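Side-chain contact in cytochrome P450 monooxygenase (Rhodococcus sp. ECU0066, PDB 6KBH), which is a self-sufficient haem enzyme that probably inserts an oxygen atom into its substrates, probably using electrons passed through its own FMN and 2Fe-2S cluster: residues V225-A228 against V229-W233. Sequence-based numbering, arbitrary orientation.
Sequences VADA and VGKFW
Four successive i to i+4 backbone bonds join Val225-Ala228 to Val229-Trp233 within the alpha helix 219-242 of the cytochrome P450 part, from Val229 N to Val225 O (2.7 Å) through to Phe232 N to Ala228 O (3.1 Å). One turn apart on the same flank, Val225 and Val229 lie side by side and point the same way, Val225 CG1 meeting Val229 CG2 at 3.8 Å. Their matching torsions make this pairing: Val225 CG1 lies opposite its own backbone N (chi1 168°) and reaches up the helix, while Val229 CG2 sits beside its own N and leans back over Val225. Val229, with Phe232, rests on Met277 of helix 269-281, whereas Ala226 faces helix 108-116. The contact lies away from the cofactor sites, the Phe232 side chain being about 11 Å from the haem. At Gly230 the helix has no side chain, and its N continues the ladder to Ala226 O at 3.0 Å.

Asp227 and Lys231, also one turn apart, form a charged pair on another flank, their side chains meeting at a slant. The lysine chain runs extended as far as CE, past the Asp227 carbonyl, and its ammonium also makes a weak hydrogen bond to Tyr117 OH. A leucine in place of Lys231 would probably leave the Asp227 carboxylate without this positive mate and would remove the weak bond to the Tyr117 hydroxyl. Only at its last torsion does the lysine chain bend (chi4 -65°), and the salt bridge it then makes is a long one, with Lys231 NZ 3.7 Å from Asp227 OD2.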
loop_
_atom_site.group_PDB
_atom_site.type_symbol
_atom_site.label_atom_id
_atom_site.label_comp_id
_atom_site.label_asym_id
_atom_site.label_seq_id
_atom_site.Cartn_x
_atom_site.Cartn_y
_atom_site.Cartn_z
ATOM N N VAL A 225 31.785 1.990 18.565
ATOM C CA VAL A 225 30.460 1.395 18.437
ATOM C C VAL A 225 30.215 0.409 19.573
ATOM O O VAL A 225 29.174 0.451 20.239
ATOM C CB VAL A 225 30.307 0.725 17.059
ATOM C CG1 VAL A 225 29.065 -0.150 17.026
ATOM C CG2 VAL A 225 30.256 1.781 15.964
ATOM N N ALA A 226 31.180 -0.484 19.820
ATOM C CA ALA A 226 31.057 -1.440 20.917
ATOM C C ALA A 226 30.850 -0.739 22.252
ATOM O O ALA A 226 30.190 -1.284 23.145
ATOM C CB ALA A 226 32.298 -2.331 20.976
ATOM N N ASP A 227 31.397 0.468 22.406
ATOM C CA ASP A 227 31.200 1.216 23.641
ATOM C C ASP A 227 29.786 1.779 23.721
ATOM O O ASP A 227 29.125 1.668 24.760
ATOM C CB ASP A 227 32.241 2.331 23.743
ATOM C CG ASP A 227 32.463 2.796 25.168
ATOM O OD1 ASP A 227 32.853 1.960 26.010
ATOM O OD2 ASP A 227 32.266 3.999 25.443
ATOM N N ALA A 228 29.298 2.378 22.632
ATOM C CA ALA A 228 27.942 2.914 22.635
ATOM C C ALA A 228 26.898 1.804 22.681
ATOM O O ALA A 228 25.842 1.972 23.302
ATOM C CB ALA A 228 27.724 3.800 21.409
ATOM N N VAL A 229 27.172 0.669 22.035
ATOM C CA VAL A 229 26.217 -0.435 22.033
ATOM C C VAL A 229 26.180 -1.111 23.397
ATOM O O VAL A 229 25.111 -1.503 23.882
ATOM C CB VAL A 229 26.560 -1.426 20.903
ATOM C CG1 VAL A 229 25.748 -2.704 21.031
ATOM C CG2 VAL A 229 26.322 -0.776 19.547
ATOM N N GLY A 230 27.340 -1.249 24.044
ATOM C CA GLY A 230 27.367 -1.825 25.379
ATOM C C GLY A 230 26.674 -0.952 26.409
ATOM O O GLY A 230 25.924 -1.453 27.253
ATOM N N LYS A 231 26.928 0.362 26.366
ATOM C CA LYS A 231 26.201 1.300 27.217
ATOM C C LYS A 231 24.705 1.122 27.056
ATOM O O LYS A 231 23.955 1.065 28.037
ATOM C CB LYS A 231 26.582 2.743 26.877
ATOM C CG LYS A 231 27.980 3.172 27.261
ATOM C CD LYS A 231 28.208 4.620 26.851
ATOM C CE LYS A 231 29.675 4.997 26.916
ATOM N NZ LYS A 231 30.186 4.965 28.311
ATOM N N PHE A 232 24.262 1.017 25.810
ATOM C CA PHE A 232 22.838 0.938 25.528
ATOM C C PHE A 232 22.255 -0.415 25.940
ATOM O O PHE A 232 21.073 -0.490 26.303
ATOM C CB PHE A 232 22.622 1.234 24.041
ATOM C CG PHE A 232 21.265 0.878 23.533
ATOM C CD1 PHE A 232 20.954 -0.431 23.226
ATOM C CD2 PHE A 232 20.299 1.852 23.350
ATOM C CE1 PHE A 232 19.714 -0.769 22.800
ATOM C CE2 PHE A 232 19.042 1.510 22.892
ATOM C CZ PHE A 232 18.754 0.191 22.613
ATOM N N TRP A 233 23.059 -1.484 25.924
ATOM C CA TRP A 233 22.523 -2.810 26.224
ATOM C C TRP A 233 22.115 -2.936 27.685
ATOM O O TRP A 233 21.061 -3.506 27.994
ATOM C CB TRP A 233 23.550 -3.878 25.870
ATOM C CG TRP A 233 23.208 -5.246 26.369
ATOM C CD1 TRP A 233 23.679 -5.844 27.498
ATOM C CD2 TRP A 233 22.336 -6.197 25.745
ATOM N NE1 TRP A 233 23.151 -7.105 27.623
ATOM C CE2 TRP A 233 22.324 -7.347 26.558
ATOM C CE3 TRP A 233 21.563 -6.187 24.579
ATOM C CZ2 TRP A 233 21.569 -8.475 26.246
ATOM C CZ3 TRP A 233 20.815 -7.308 24.270
ATOM C CH2 TRP A 233 20.824 -8.436 25.100
#